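PDB 2BZV: fiber protein 2 from Human adenovirus type 41, which probably forms the trimeric spikes on the capsid vertices and attaches the virion to its host cell receptor through the knob domain present here. Local coordinates for residues Q34-F39 against G60-M65; L40-N45 against A165-I170; L72-D77 against L83-E88; W152-E155 against P159-P162. All coordinates share one frame; numbering follows the deposited sequence.

Contact 1 (Q34-F39 against G60-M65); sequences QDANLF and GALREM
L62 CD1 lies against the carboxylate end of D35, 3.4 Å from D35 CG and 3.5 Å from D35 OD2. The same methyl also meets the backbone of D35, with L62 CD1 3.4 Å from D35 O. A36 adds an apolar touch, its CB 3.9 Å from L62 CD1. The two longer side chains cross at about a right angle. In D35, CG sits between its own N and carbonyl carbon (chi1 60°), which sets the carboxylate beside the leucine. L62 has CG beside its backbone N, and its chain then runs out extended (chi2 175°), carrying CD1 to D35. L62 belongs to the short 3-10 turn 61-63. Backbone bonds brace this region: R63 N to G60 O, then E64 N to A61 O. No hydrogen bond joins the two segments. The carboxylate oxygens find their polar partners outside the two segments. OD1 accepts from the backbone N of I30, and OD2 from those of Y31 and E32. L62 also packs on Y31 and L70. The chemistry is therefore divided: the buried carboxylate is held by backbone N-H groups, while a leucine methyl shields one side; three N-H donors would probably favour the charged form of D35.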
# COMPACT_ATOMS: atom_id res chain seq x y z
N GLN A 34 0.85 -24.68 -18.78
CA GLN A 34 2.08 -24.22 -18.15
C GLN A 34 2.90 -23.30 -19.06
O GLN A 34 4.10 -23.46 -19.23
CB GLN A 34 2.90 -25.42 -17.66
CG GLN A 34 2.18 -26.10 -16.49
CD GLN A 34 3.01 -27.19 -15.86
OE1 GLN A 34 3.88 -27.77 -16.51
NE2 GLN A 34 2.76 -27.48 -14.59
N ASP A 35 2.22 -22.29 -19.60
CA ASP A 35 2.85 -21.33 -20.48
C ASP A 35 3.24 -20.04 -19.78
O ASP A 35 3.81 -19.15 -20.41
CB ASP A 35 1.98 -21.03 -21.71
CG ASP A 35 0.61 -20.46 -21.37
OD1 ASP A 35 0.28 -20.28 -20.17
OD2 ASP A 35 -0.16 -20.17 -22.33
N ALA A 36 2.97 -19.95 -18.47
CA ALA A 36 3.24 -18.72 -17.74
C ALA A 36 3.64 -19.00 -16.30
O ALA A 36 3.37 -20.08 -15.75
CB ALA A 36 2.00 -17.82 -17.75
N ASN A 37 4.27 -18.00 -15.69
CA ASN A 37 4.54 -18.01 -14.26
C ASN A 37 3.73 -16.92 -13.60
O ASN A 37 3.83 -15.75 -14.00
CB ASN A 37 6.03 -17.80 -13.99
CG ASN A 37 6.36 -18.00 -12.52
OD1 ASN A 37 6.03 -17.13 -11.70
ND2 ASN A 37 6.97 -19.13 -12.19
N LEU A 38 2.91 -17.30 -12.62
CA LEU A 38 2.14 -16.34 -11.84
C LEU A 38 2.70 -16.26 -10.44
O LEU A 38 2.77 -17.27 -9.72
CB LEU A 38 0.68 -16.76 -11.77
CG LEU A 38 -0.20 -15.83 -10.90
CD1 LEU A 38 -0.32 -14.44 -11.52
CD2 LEU A 38 -1.57 -16.43 -10.70
N PHE A 39 3.08 -15.06 -10.03
CA PHE A 39 3.47 -14.81 -8.65
C PHE A 39 2.49 -13.80 -8.06
O PHE A 39 2.55 -12.61 -8.33
CB PHE A 39 4.90 -14.28 -8.57
CG PHE A 39 5.29 -13.92 -7.16
CD1 PHE A 39 5.45 -14.90 -6.21
CD2 PHE A 39 5.42 -12.59 -6.80
CE1 PHE A 39 5.80 -14.58 -4.89
CE2 PHE A 39 5.78 -12.26 -5.50
CZ PHE A 39 5.99 -13.26 -4.55
N GLY A 60 4.83 -20.07 -26.30
CA GLY A 60 3.71 -19.89 -27.22
C GLY A 60 3.39 -18.44 -27.52
O GLY A 60 4.29 -17.61 -27.59
N ALA A 61 2.10 -18.14 -27.70
CA ALA A 61 1.66 -16.79 -28.05
C ALA A 61 1.99 -15.77 -26.98
O ALA A 61 2.07 -14.57 -27.26
CB ALA A 61 0.16 -16.75 -28.35
N LEU A 62 2.20 -16.23 -25.74
CA LEU A 62 2.63 -15.29 -24.69
C LEU A 62 4.02 -14.70 -24.94
O LEU A 62 4.42 -13.75 -24.27
CB LEU A 62 2.60 -15.97 -23.32
CG LEU A 62 1.22 -16.34 -22.79
CD1 LEU A 62 1.37 -17.11 -21.49
CD2 LEU A 62 0.38 -15.10 -22.57
N ARG A 63 4.77 -15.26 -25.89
CA ARG A 63 6.05 -14.66 -26.25
C ARG A 63 5.93 -13.71 -27.45
O ARG A 63 6.87 -12.99 -27.76
CB ARG A 63 7.09 -15.74 -26.54
CG ARG A 63 7.40 -16.64 -25.35
CD ARG A 63 7.87 -15.89 -24.11
NE ARG A 63 9.01 -15.02 -24.38
CZ ARG A 63 9.51 -14.15 -23.50
NH1 ARG A 63 8.96 -14.03 -22.29
NH2 ARG A 63 10.55 -13.40 -23.84
N GLU A 64 4.78 -13.72 -28.11
CA GLU A 64 4.53 -12.85 -29.26
C GLU A 64 3.03 -12.63 -29.38
O GLU A 64 2.33 -13.32 -30.14
CB GLU A 64 5.12 -13.46 -30.54
CG GLU A 64 5.01 -12.54 -31.75
CD GLU A 64 5.79 -13.03 -32.96
OE1 GLU A 64 6.27 -14.18 -32.98
OE2 GLU A 64 5.93 -12.25 -33.93
N MET A 65 2.53 -11.67 -28.61
CA MET A 65 1.08 -11.56 -28.42
C MET A 65 0.34 -11.18 -29.69
O MET A 65 0.84 -10.43 -30.53
CB MET A 65 0.77 -10.53 -27.32
CG MET A 65 1.07 -11.06 -25.93
SD MET A 65 -0.11 -12.32 -25.38
CE MET A 65 -1.49 -11.27 -24.91

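Contact 2 (L40-N45 against A165-I170); sequences LCLTKN and AVFCYI
The F167 ring meets the L40-N45 strand through its outer end. L40 CD1 stands at the ring edge, in the ring plane, 3.9 Å from F167 CZ. L42 CD2 comes to the same atom obliquely, 4.1 Å from F167 CZ. The Y169 ring is also met at its edge, where L42 CD2 lies near the plane. Its hydroxyl end does the closest touching: Y169 OH is 3.7 Å from L42 CD1. The L42 methyls thus touch both aromatic residues, CD1 at the Y169 hydroxyl and CD2 at both rings. L40 and F167 cross at about a right angle, as do L42 and Y169. Both aromatic residues place CG between the backbone N and the carbonyl carbon (chi1 60° for F167, 65° for Y169). This shared setting sends both rings toward the leucines. The contact between the segments is apolar, with no hydrogen bond across it. The buried Y169 hydroxyl is hydrogen-bonded to F107 O, and the Y169 ring meets F148 edge-to-face. W92 packs on L40 and L42. The axes of the two short strand segments approach to 9.3 Å, at 40°, too far for backbone pairing. Strand 48-57 lies between them and pairs with both. Two next-but-one strands of one antiparallel sheet, joined by side chains on the same face, are characteristic of the core of the beta-sandwich of the adenovirus fibre knob.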
# COMPACT_ATOMS: atom_id res chain seq x y z
N LEU A 40 1.58 -14.32 -7.25
CA LEU A 40 0.59 -13.53 -6.50
C LEU A 40 0.91 -13.73 -5.04
O LEU A 40 1.05 -14.87 -4.59
CB LEU A 40 -0.82 -14.01 -6.83
CG LEU A 40 -1.94 -13.39 -6.00
CD1 LEU A 40 -2.01 -11.87 -6.14
CD2 LEU A 40 -3.27 -13.99 -6.40
N CYS A 41 1.02 -12.63 -4.29
CA CYS A 41 1.30 -12.67 -2.87
C CYS A 41 0.29 -11.79 -2.16
O CYS A 41 0.17 -10.60 -2.51
CB CYS A 41 2.73 -12.18 -2.60
SG CYS A 41 3.17 -12.22 -0.84
N LEU A 42 -0.44 -12.37 -1.20
CA LEU A 42 -1.44 -11.67 -0.39
C LEU A 42 -0.99 -11.67 1.05
O LEU A 42 -0.71 -12.74 1.59
CB LEU A 42 -2.79 -12.41 -0.47
CG LEU A 42 -3.37 -12.64 -1.87
CD1 LEU A 42 -4.69 -13.40 -1.76
CD2 LEU A 42 -3.56 -11.33 -2.61
N THR A 43 -0.97 -10.50 1.68
CA THR A 43 -0.69 -10.45 3.12
C THR A 43 -1.83 -9.71 3.81
O THR A 43 -2.26 -8.64 3.40
CB THR A 43 0.68 -9.81 3.44
OG1 THR A 43 0.74 -8.47 2.94
CG2 THR A 43 1.79 -10.64 2.82
N LYS A 44 -2.33 -10.33 4.88
CA LYS A 44 -3.48 -9.83 5.61
C LYS A 44 -3.03 -9.04 6.84
O LYS A 44 -2.24 -9.53 7.65
CB LYS A 44 -4.35 -11.01 6.07
CG LYS A 44 -5.58 -10.57 6.85
CD LYS A 44 -6.41 -11.77 7.30
CE LYS A 44 -7.57 -11.35 8.19
NZ LYS A 44 -8.58 -10.56 7.44
N ASN A 45 -3.56 -7.82 6.95
CA ASN A 45 -3.34 -6.93 8.11
C ASN A 45 -4.73 -6.52 8.55
O ASN A 45 -5.28 -5.56 8.00
CB ASN A 45 -2.53 -5.69 7.64
CG ASN A 45 -2.38 -4.52 8.63
OD1 ASN A 45 -2.14 -4.78 9.80
ND2 ASN A 45 -2.41 -3.25 8.17
N ALA A 165 2.15 -5.28 -10.23
CA ALA A 165 1.10 -4.40 -9.71
C ALA A 165 0.87 -4.70 -8.24
O ALA A 165 0.94 -5.84 -7.82
CB ALA A 165 -0.20 -4.61 -10.49
N VAL A 166 0.57 -3.65 -7.50
CA VAL A 166 0.22 -3.74 -6.09
C VAL A 166 -1.20 -3.24 -5.92
O VAL A 166 -1.58 -2.22 -6.50
CB VAL A 166 1.23 -2.94 -5.22
CG1 VAL A 166 0.84 -2.98 -3.76
CG2 VAL A 166 2.63 -3.47 -5.44
N PHE A 167 -2.00 -3.95 -5.13
CA PHE A 167 -3.39 -3.60 -4.91
C PHE A 167 -3.77 -3.89 -3.46
O PHE A 167 -3.03 -4.56 -2.75
CB PHE A 167 -4.32 -4.34 -5.90
CG PHE A 167 -4.27 -5.86 -5.80
CD1 PHE A 167 -5.25 -6.55 -5.12
CD2 PHE A 167 -3.24 -6.56 -6.41
CE1 PHE A 167 -5.20 -7.94 -5.02
CE2 PHE A 167 -3.19 -7.95 -6.32
CZ PHE A 167 -4.16 -8.63 -5.63
N CYS A 168 -4.90 -3.37 -3.03
CA CYS A 168 -5.33 -3.46 -1.63
C CYS A 168 -6.85 -3.64 -1.61
O CYS A 168 -7.53 -2.86 -2.30
CB CYS A 168 -4.91 -2.18 -0.87
SG CYS A 168 -5.50 -2.09 0.82
N TYR A 169 -7.38 -4.55 -0.81
CA TYR A 169 -8.82 -4.73 -0.71
C TYR A 169 -9.21 -5.09 0.72
O TYR A 169 -8.37 -5.42 1.56
CB TYR A 169 -9.32 -5.77 -1.73
CG TYR A 169 -8.77 -7.16 -1.45
CD1 TYR A 169 -9.47 -8.07 -0.66
CD2 TYR A 169 -7.55 -7.57 -1.99
CE1 TYR A 169 -8.96 -9.35 -0.40
CE2 TYR A 169 -7.03 -8.83 -1.73
CZ TYR A 169 -7.74 -9.71 -0.93
OH TYR A 169 -7.20 -10.96 -0.68
N ILE A 170 -10.52 -4.98 0.98
CA ILE A 170 -11.12 -5.30 2.26
C ILE A 170 -11.55 -6.77 2.28
O ILE A 170 -12.17 -7.24 1.32
CB ILE A 170 -12.37 -4.43 2.50
CG1 ILE A 170 -12.06 -2.93 2.31
CG2 ILE A 170 -12.99 -4.73 3.86
CD1 ILE A 170 -11.18 -2.37 3.38

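Contact 3 (L72-D77 against L83-E88); sequences LKLPFD and LNCALE
L83 N donates to P75 O at 2.9 Å, and the bond is nearly straight (N-H...O 177°). It is the direct hydrogen bond between the two segments. Farther along, a water makes a second link. It donates to K73 O at 2.7 Å and accepts from A86 N. Between these links the side chains pack closely. P75 CD presses on C85 CB at 3.4 Å, tighter than a usual carbon contact. C85 SG lies 3.8 Å from L74 CD2. The sulfur has its place between the backbone N and carbonyl carbon of C85 (chi1 67°), and L87 N gives it a weak hydrogen bond. CD2 of L74 also reaches CB of L87, and these two side chains cross obliquely. L72 CD1 rests on A86 CB at 3.7 Å. At the other end L83 folds over the backbone where F76 joins D77, with L83 CD1 3.7 Å from D77 N. The D77 carboxylate turns to the connecting loop, where OD1 accepts from Q79 N and N81 N. Segment 72-77 ends strand 69-76, an outermost strand, within this chain, of the three-stranded sheet, beside strand 146-153. Segment 83-88, part of the following loop, runs back along it. L72, L74 and L87 also face strand 36-45 of the other sheet, through L38 and L40.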
# COMPACT_ATOMS: atom_id res chain seq x y z
N LEU A 72 -7.09 -12.96 -16.07
CA LEU A 72 -6.87 -14.14 -15.24
C LEU A 72 -7.89 -14.11 -14.13
O LEU A 72 -7.94 -13.14 -13.37
CB LEU A 72 -5.46 -14.12 -14.63
CG LEU A 72 -5.18 -15.16 -13.54
CD1 LEU A 72 -5.18 -16.55 -14.15
CD2 LEU A 72 -3.87 -14.86 -12.81
N LYS A 73 -8.68 -15.17 -14.01
CA LYS A 73 -9.67 -15.28 -12.95
C LYS A 73 -9.27 -16.36 -11.96
O LYS A 73 -8.99 -17.50 -12.35
CB LYS A 73 -11.05 -15.59 -13.55
CG LYS A 73 -12.14 -15.55 -12.51
CD LYS A 73 -13.48 -15.61 -13.20
CE LYS A 73 -14.57 -15.50 -12.15
NZ LYS A 73 -15.92 -15.61 -12.79
N LEU A 74 -9.28 -16.00 -10.68
CA LEU A 74 -9.04 -16.95 -9.60
C LEU A 74 -10.34 -17.08 -8.81
O LEU A 74 -10.74 -16.15 -8.10
CB LEU A 74 -7.91 -16.49 -8.67
CG LEU A 74 -6.56 -16.25 -9.36
CD1 LEU A 74 -5.54 -15.83 -8.32
CD2 LEU A 74 -6.06 -17.48 -10.11
N PRO A 75 -11.04 -18.21 -8.97
CA PRO A 75 -12.30 -18.44 -8.28
C PRO A 75 -12.11 -19.22 -6.98
O PRO A 75 -11.23 -20.10 -6.92
CB PRO A 75 -13.08 -19.30 -9.29
CG PRO A 75 -12.00 -20.15 -9.93
CD PRO A 75 -10.73 -19.32 -9.90
N PHE A 76 -12.94 -18.93 -5.99
CA PHE A 76 -12.87 -19.60 -4.69
C PHE A 76 -14.27 -20.04 -4.27
O PHE A 76 -15.26 -19.40 -4.63
CB PHE A 76 -12.31 -18.67 -3.60
CG PHE A 76 -10.93 -18.15 -3.91
CD1 PHE A 76 -9.80 -18.77 -3.38
CD2 PHE A 76 -10.76 -17.05 -4.72
CE1 PHE A 76 -8.53 -18.29 -3.70
CE2 PHE A 76 -9.50 -16.56 -5.03
CZ PHE A 76 -8.39 -17.19 -4.52
N ASP A 77 -14.33 -21.11 -3.48
CA ASP A 77 -15.61 -21.51 -2.89
C ASP A 77 -15.93 -20.62 -1.69
O ASP A 77 -15.15 -19.73 -1.31
CB ASP A 77 -15.64 -23.02 -2.59
CG ASP A 77 -14.73 -23.46 -1.45
OD1 ASP A 77 -14.24 -22.61 -0.67
OD2 ASP A 77 -14.53 -24.69 -1.33
N LEU A 83 -10.59 -22.85 -6.46
CA LEU A 83 -11.22 -23.83 -7.33
C LEU A 83 -10.41 -23.95 -8.61
O LEU A 83 -9.55 -23.12 -8.91
CB LEU A 83 -12.67 -23.43 -7.62
CG LEU A 83 -13.56 -23.35 -6.38
CD1 LEU A 83 -14.90 -22.73 -6.75
CD2 LEU A 83 -13.71 -24.74 -5.77
N ASN A 84 -10.69 -25.00 -9.38
CA ASN A 84 -9.93 -25.26 -10.60
C ASN A 84 -9.90 -24.03 -11.51
O ASN A 84 -10.95 -23.45 -11.82
CB ASN A 84 -10.55 -26.45 -11.33
CG ASN A 84 -9.73 -26.86 -12.52
OD1 ASN A 84 -8.61 -27.34 -12.37
ND2 ASN A 84 -10.27 -26.65 -13.71
N CYS A 85 -8.69 -23.67 -11.94
CA CYS A 85 -8.51 -22.46 -12.73
C CYS A 85 -7.13 -22.50 -13.37
O CYS A 85 -6.47 -23.54 -13.33
CB CYS A 85 -8.70 -21.22 -11.85
SG CYS A 85 -7.42 -21.00 -10.60
N ALA A 86 -6.72 -21.38 -13.96
CA ALA A 86 -5.45 -21.34 -14.70
C ALA A 86 -4.23 -21.51 -13.80
O ALA A 86 -3.15 -21.83 -14.32
CB ALA A 86 -5.34 -20.04 -15.47
N LEU A 87 -4.35 -21.23 -12.51
CA LEU A 87 -3.24 -21.36 -11.57
C LEU A 87 -3.16 -22.77 -11.05
O LEU A 87 -4.14 -23.32 -10.57
CB LEU A 87 -3.47 -20.41 -10.39
CG LEU A 87 -2.46 -20.49 -9.23
CD1 LEU A 87 -1.03 -20.22 -9.67
CD2 LEU A 87 -2.88 -19.53 -8.12
N GLU A 88 -1.96 -23.35 -11.07
CA GLU A 88 -1.70 -24.67 -10.48
C GLU A 88 -1.99 -24.60 -8.97
O GLU A 88 -1.25 -23.93 -8.24
CB GLU A 88 -0.24 -25.07 -10.78
CG GLU A 88 0.34 -26.32 -10.11
CD GLU A 88 1.77 -26.67 -10.57
OE1 GLU A 88 -1.12 -27.62 -11.84
OE2 GLU A 88 -1.05 -26.76 -13.87
O HOH W 1 -8.51 -19.11 -14.45

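Contact 4 (W152-E155 against P159-P162); sequences WSAE and PFHP
F160 and W152 meet as an offset edge-to-face pair, with the edge of F160 turned to the face of W152. The planes stand at 80°, and the centroids of the F160 ring and the five-membered ring of W152 are 5.8 Å apart. CZ of F160 leads, 3.8 Å from W152 CB. That CB lies in the plane of the phenyl ring, at its edge. P162 takes a different approach. Its CG sits over a face of the W152 five-membered ring, 3.8 Å from the centroid and 27° off the normal. This is a CH-pi contact, closest between P162 CG and W152 CD1 at 3.5 Å. P162 also covers F160: its CD lies over the centre of one phenyl face, 3.7 Å above the plane. One proline thus packs on both aromatic residues. F160 owes its reach to an extended start, with CG opposite the backbone N (chi1 -177°). A154 CB touches F160 CD1 obliquely at 3.9 Å. The carbonyl of S153 comes to the phenyl edge, near its plane. Polar contact across the pair of segments is light. A water accepts from E155 N at 3.0 Å and donates weakly to P159 O. F160 also has backbone bonds to G57 and L62, which tie the returning chain to its neighbours. W152 packs on I53, I55, L70 and L72, and its ring meets that of F135. Here a cluster of two aromatic residues and a proline lies toward one end of the beta-sandwich of the fibre knob, where the chain leaves strand 146-153 and heads for strand 165-170.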
# COMPACT_ATOMS: atom_id res chain seq x y z
N TRP A 152 -4.85 -7.24 -17.72
CA TRP A 152 -3.71 -6.43 -18.16
C TRP A 152 -3.86 -6.10 -19.63
O TRP A 152 -4.32 -6.93 -20.43
CB TRP A 152 -2.41 -7.21 -18.03
CG TRP A 152 -2.04 -7.66 -16.66
CD1 TRP A 152 -1.21 -7.00 -15.80
CD2 TRP A 152 -2.42 -8.87 -16.01
NE1 TRP A 152 -1.06 -7.71 -14.64
CE2 TRP A 152 -1.79 -8.87 -14.74
CE3 TRP A 152 -3.23 -9.95 -16.36
CZ2 TRP A 152 -1.96 -9.92 -13.82
CZ3 TRP A 152 -3.39 -10.98 -15.45
CH2 TRP A 152 -2.75 -10.96 -14.19
N SER A 153 -3.39 -4.91 -20.02
CA SER A 153 -3.17 -4.69 -21.44
C SER A 153 -1.93 -5.45 -21.90
O SER A 153 -1.10 -5.89 -21.08
CB SER A 153 -3.04 -3.20 -21.77
OG SER A 153 -2.00 -2.62 -21.02
N ALA A 154 -1.81 -5.62 -23.21
CA ALA A 154 -0.69 -6.32 -23.83
C ALA A 154 -0.35 -5.64 -25.14
O ALA A 154 -1.21 -5.03 -25.77
CB ALA A 154 -1.00 -7.78 -24.06
N GLU A 155 0.91 -5.75 -25.55
CA GLU A 155 1.37 -5.13 -26.78
C GLU A 155 1.49 -6.20 -27.86
O GLU A 155 2.34 -7.08 -27.76
CB GLU A 155 2.71 -4.44 -26.55
CG GLU A 155 3.15 -3.63 -27.73
CD GLU A 155 4.45 -2.87 -27.50
OE1 GLU A 155 4.94 -2.31 -28.50
OE2 GLU A 155 4.94 -2.84 -26.35
N PRO A 159 6.43 -10.09 -26.18
CA PRO A 159 6.12 -11.01 -25.09
C PRO A 159 5.22 -10.36 -24.03
O PRO A 159 5.29 -9.15 -23.80
CB PRO A 159 7.48 -11.31 -24.47
CG PRO A 159 8.49 -10.77 -25.39
CD PRO A 159 7.86 -9.77 -26.27
N PHE A 160 4.39 -11.18 -23.41
CA PHE A 160 3.52 -10.73 -22.33
C PHE A 160 4.29 -10.79 -21.01
O PHE A 160 4.62 -11.87 -20.51
CB PHE A 160 2.28 -11.62 -22.25
CG PHE A 160 1.31 -11.17 -21.19
CD1 PHE A 160 0.63 -9.97 -21.34
CD2 PHE A 160 1.10 -11.93 -20.05
CE1 PHE A 160 -0.27 -9.54 -20.37
CE2 PHE A 160 0.20 -11.51 -19.07
CZ PHE A 160 -0.47 -10.31 -19.23
N HIS A 161 4.59 -9.63 -20.46
CA HIS A 161 5.27 -9.56 -19.20
C HIS A 161 5.09 -8.17 -18.59
O HIS A 161 5.98 -7.31 -18.59
CB HIS A 161 6.72 -10.01 -19.35
CG HIS A 161 7.65 -10.09 -18.17
ND1 HIS A 161 7.15 -10.39 -16.92
CD2 HIS A 161 9.00 -10.09 -18.04
CE1 HIS A 161 8.16 -10.54 -16.06
NE2 HIS A 161 9.29 -10.36 -16.73
N PRO A 162 3.88 -7.91 -18.10
CA PRO A 162 3.54 -6.60 -17.58
C PRO A 162 4.29 -6.28 -16.31
O PRO A 162 4.76 -7.19 -15.62
CB PRO A 162 2.03 -6.71 -17.27
CG PRO A 162 1.67 -8.11 -17.40
CD PRO A 162 2.77 -8.88 -18.01
O HOH W 2 2.64 -8.08 -24.81

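How the contacts relate
All four contacts lie in the knob domain. Contacts 1, 3 and 4 follow one another along the chain. Contact 2 spans both 3 and 4, and its segments alternate with those of contact 1. Contacts 1 and 2 share strand 36-45, yet their centres are about 23 Å apart, on opposite sides of the chain's centre. Contacts 1 and 4 are neighbours, about 10 Å between centres. Contacts 3 and 4 use adjacent strands of the three-stranded sheet, 69-76 and 146-153. At contact 3 this sheet meets the five-stranded one, through leucines of strands 36-45 and 69-76. Strands 36-45 and 165-170 also touch neighbouring subunits, so contact 2 lies near the trimer interface.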